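Putative Outer membrane protein (Helicobacter pylori, PDB 6GW5) probably mediates attachment of the bacterium to host glycans of the Lewis X type through the adhesin domain described here. Local coordinates at residues A[355-358]-A[359-363]; A[392-395]-A[396-400]. All coordinates share one frame; numbering follows the deposited sequence.

Contact 1. Residues A[355-358]-A[359-363]; sequences IVTT and YNNAK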
# COMPACT_ATOMS: atom_id res chain seq x y z
N ILE A 355 19.44 -6.94 -26.13
CA ILE A 355 20.12 -5.82 -26.77
C ILE A 355 20.92 -6.31 -27.96
O ILE A 355 20.98 -5.62 -28.98
CB ILE A 355 21.00 -4.99 -25.78
CG1 ILE A 355 21.28 -3.65 -26.40
CG2 ILE A 355 22.27 -5.75 -25.35
CD1 ILE A 355 21.98 -2.73 -25.44
N VAL A 356 21.48 -7.52 -27.85
CA VAL A 356 22.27 -8.07 -28.94
C VAL A 356 21.34 -8.39 -30.11
O VAL A 356 21.61 -7.97 -31.23
CB VAL A 356 23.11 -9.30 -28.52
CG1 VAL A 356 23.79 -9.92 -29.73
CG2 VAL A 356 24.17 -8.93 -27.52
N THR A 357 20.24 -9.12 -29.85
CA THR A 357 19.28 -9.39 -30.91
C THR A 357 18.86 -8.08 -31.55
O THR A 357 18.82 -7.97 -32.75
CB THR A 357 18.03 -10.08 -30.37
OG1 THR A 357 18.41 -11.19 -29.58
CG2 THR A 357 17.15 -10.56 -31.47
N THR A 358 18.52 -7.11 -30.74
CA THR A 358 18.03 -5.85 -31.24
C THR A 358 19.08 -5.08 -32.07
O THR A 358 18.74 -4.42 -33.02
CB THR A 358 17.50 -5.01 -30.09
OG1 THR A 358 16.46 -5.74 -29.43
CG2 THR A 358 16.90 -3.69 -30.60
N TYR A 359 20.35 -5.20 -31.72
CA TYR A 359 21.38 -4.56 -32.47
C TYR A 359 21.48 -5.21 -33.82
O TYR A 359 21.56 -4.52 -34.84
CB TYR A 359 22.70 -4.68 -31.74
CG TYR A 359 23.93 -4.51 -32.61
CD1 TYR A 359 24.20 -3.32 -33.26
CD2 TYR A 359 24.85 -5.56 -32.75
CE1 TYR A 359 25.34 -3.18 -34.05
CE2 TYR A 359 26.00 -5.43 -33.51
CZ TYR A 359 26.24 -4.23 -34.16
OH TYR A 359 27.39 -4.08 -34.90
N ASN A 360 21.57 -6.54 -33.80
CA ASN A 360 21.65 -7.32 -35.02
C ASN A 360 20.48 -7.05 -35.95
O ASN A 360 20.68 -6.72 -37.12
CB ASN A 360 21.84 -8.77 -34.70
CG ASN A 360 23.30 -9.08 -34.41
OD1 ASN A 360 24.18 -8.96 -35.27
ND2 ASN A 360 23.56 -9.43 -33.21
N ASN A 361 19.28 -7.02 -35.38
CA ASN A 361 18.10 -6.64 -36.15
C ASN A 361 18.23 -5.27 -36.75
O ASN A 361 17.89 -5.08 -37.90
CB ASN A 361 16.79 -6.73 -35.34
CG ASN A 361 16.40 -8.18 -35.05
OD1 ASN A 361 16.67 -9.11 -35.81
ND2 ASN A 361 15.78 -8.37 -33.93
N ALA A 362 18.74 -4.34 -35.96
CA ALA A 362 18.87 -2.97 -36.44
C ALA A 362 19.91 -2.87 -37.54
O ALA A 362 19.71 -2.15 -38.50
CB ALA A 362 19.20 -2.05 -35.30
N LYS A 363 21.00 -3.64 -37.41
CA LYS A 363 22.11 -3.61 -38.36
C LYS A 363 21.68 -4.19 -39.73
O LYS A 363 21.90 -3.58 -40.76
CB LYS A 363 23.26 -4.39 -37.74
CG LYS A 363 24.60 -4.59 -38.49
CD LYS A 363 25.47 -5.62 -37.74
CE LYS A 363 26.98 -5.41 -37.70
NZ LYS A 363 27.66 -5.78 -38.97

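Contact 2. Residues A[392-395]-A[396-400]; sequences PAAG and QYNYQ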
# COMPACT_ATOMS: atom_id res chain seq x y z
N PRO A 392 36.23 -4.84 -27.56
CA PRO A 392 35.34 -3.69 -27.57
C PRO A 392 36.00 -2.55 -26.85
O PRO A 392 36.70 -2.79 -25.86
CB PRO A 392 34.15 -4.18 -26.75
CG PRO A 392 34.16 -5.67 -26.90
CD PRO A 392 35.60 -6.03 -26.94
N ALA A 393 35.77 -1.33 -27.32
CA ALA A 393 36.51 -0.15 -26.78
C ALA A 393 36.00 0.26 -25.39
O ALA A 393 36.79 0.71 -24.55
CB ALA A 393 36.45 1.02 -27.75
N ALA A 394 34.70 0.08 -25.13
CA ALA A 394 34.10 0.56 -23.89
C ALA A 394 32.87 -0.26 -23.46
O ALA A 394 31.82 0.27 -23.17
CB ALA A 394 33.70 2.01 -24.08
N GLY A 395 33.04 -1.57 -23.40
CA GLY A 395 31.98 -2.48 -23.07
C GLY A 395 31.37 -3.20 -24.28
O GLY A 395 31.11 -2.61 -25.36
N GLN A 396 31.08 -4.45 -24.04
CA GLN A 396 30.37 -5.32 -24.95
C GLN A 396 28.98 -4.86 -25.44
O GLN A 396 28.49 -5.29 -26.49
CB GLN A 396 30.12 -6.58 -24.18
CG GLN A 396 30.53 -7.81 -24.88
CD GLN A 396 30.24 -9.02 -24.03
OE1 GLN A 396 30.43 -9.02 -22.80
NE2 GLN A 396 29.72 -10.03 -24.67
N TYR A 397 28.31 -4.07 -24.61
CA TYR A 397 26.92 -3.72 -24.86
C TYR A 397 26.72 -2.22 -25.11
O TYR A 397 25.62 -1.78 -25.34
CB TYR A 397 26.08 -4.24 -23.69
CG TYR A 397 26.22 -5.74 -23.45
CD1 TYR A 397 25.79 -6.68 -24.42
CD2 TYR A 397 26.77 -6.24 -22.26
CE1 TYR A 397 25.90 -8.05 -24.20
CE2 TYR A 397 26.89 -7.59 -22.03
CZ TYR A 397 26.46 -8.49 -22.99
OH TYR A 397 26.60 -9.82 -22.72
N ASN A 398 27.82 -1.47 -25.17
CA ASN A 398 27.76 -0.05 -25.27
C ASN A 398 27.67 0.43 -26.71
O ASN A 398 28.52 1.08 -27.23
CB ASN A 398 28.96 0.49 -24.56
CG ASN A 398 28.89 1.96 -24.30
OD1 ASN A 398 27.81 2.57 -24.33
ND2 ASN A 398 30.03 2.56 -24.02
N TYR A 399 26.57 0.10 -27.36
CA TYR A 399 26.41 0.41 -28.78
C TYR A 399 26.36 1.90 -28.99
O TYR A 399 25.84 2.59 -28.13
CB TYR A 399 25.11 -0.20 -29.31
CG TYR A 399 25.17 -1.69 -29.27
CD1 TYR A 399 25.87 -2.39 -30.24
CD2 TYR A 399 24.55 -2.41 -28.26
CE1 TYR A 399 25.96 -3.77 -30.20
CE2 TYR A 399 24.61 -3.79 -28.22
CZ TYR A 399 25.33 -4.46 -29.17
OH TYR A 399 25.40 -5.83 -29.13
N GLN A 400 26.91 2.40 -30.09
CA GLN A 400 26.82 3.84 -30.42
C GLN A 400 25.87 4.01 -31.52
O GLN A 400 25.97 3.38 -32.55
CB GLN A 400 28.16 4.49 -30.78
CG GLN A 400 29.19 4.44 -29.64
CD GLN A 400 28.71 4.93 -28.23
OE1 GLN A 400 28.51 4.14 -27.30
NE2 GLN A 400 28.60 6.25 -28.06

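Contact 1. Residues A[355-358]-A[359-363]
Y359 sits one turn after I355 in helix 348-370, and its backbone N donates to I355 O at 2.8 Å, the first of four successive i to i+4 α-helical bonds that join residues 355-358 to 359-362. With CG anti to the backbone N (chi1 159°), the aromatic side chain leads away from the preceding turn, and the ring stacks on Y399 of a later loop. V356 O lies near the ring plane, at its edge. N360 N bonds V356 O at 2.9 Å, and N360 ND2 adds a weak bond to V356 O at 3.1 Å. The N360 amide folds back because CG stands beside the backbone N (chi1 -82°), running alongside V356 so that ND2 meets CG1. Asparagine suits this partly exposed flank, where a short amide can find a carbonyl. N361 lies in the same way beside T357, its ND2 3.6 Å from T357 CG2, while its backbone N bonds T357 O. The T357 and T358 hydroxyls turn instead to the carbonyls of T353 and E354, as threonine often does in helices. Alanine suits position 362, buried against I383, and A362 N bonds T358 O at 2.9 Å.

Contact 2. Residues A[392-395]-A[396-400]
The flat carboxamide of N398 reaches back to A394, laying its ND2 3.0 Å from A394 O in a hydrogen bond with an N-H...O angle of 144°. The bond is not flat: A394 O lies 19° out of the N398 amide plane, and ND2 is tilted by a similar amount from the A394 carbonyl plane. N398 ND2 also passes A394 CB at 3.7 Å, a methyl small enough to sit beside it. The other flat group, the ring of Y397, has Q396 CB over the centre of one face, 3.8 Å above the plane. The Y397 side chain also touches Q352, I355 and V356 of helix 348-370; a large aromatic suits a place where a loop packs on a helix. Q396 CB covers the ring, and beyond CG the chain runs on extended.

What puts the N398 amide in place is its first torsion: CG is anti to the backbone N (chi1 -167°), which brings the amide beside A394, where ND2 reaches the carbonyl. The backbone adds a weak bond, N398 N to G395 O at 3.5 Å. G395 adopts a positive phi, which glycine tolerates because it has no CB to press on the A394 carbonyl oxygen. P392, with its ring fixing phi, lies more loosely, CB 4.1 Å from Q396 N.

The N398 side chain also touches K26 of helix 3-32. The backbone angles of Q396 and Y397 make residues 395-398 a type I β-turn, loosely closed by its long bond; N398 then centres an inverse γ-turn, with Y399 N weakly bonded to Y397 O, and this pair of turns leads the surface loop into strand 400-401.

Overall arrangement
Contact 1 belongs to the body of helix 348-370 and is partly buried, against helix 3-32 and strand 383-384; contact 2 is a surface contact in the irregular loop between strands 383-384 and 400-401. Their centres lie about 13 Å apart, and they touch directly through tyrosines of the loop. Regular main-chain bonding dominates contact 1, with asparagine and threonine side chains as additions. In contact 2, lacking that repeat, an asparagine amide provides the shorter of the two cross-bonds. The helix thus carries its own regular framework, whereas the loop takes its shape from turns, and both elements also reach helix 3-32.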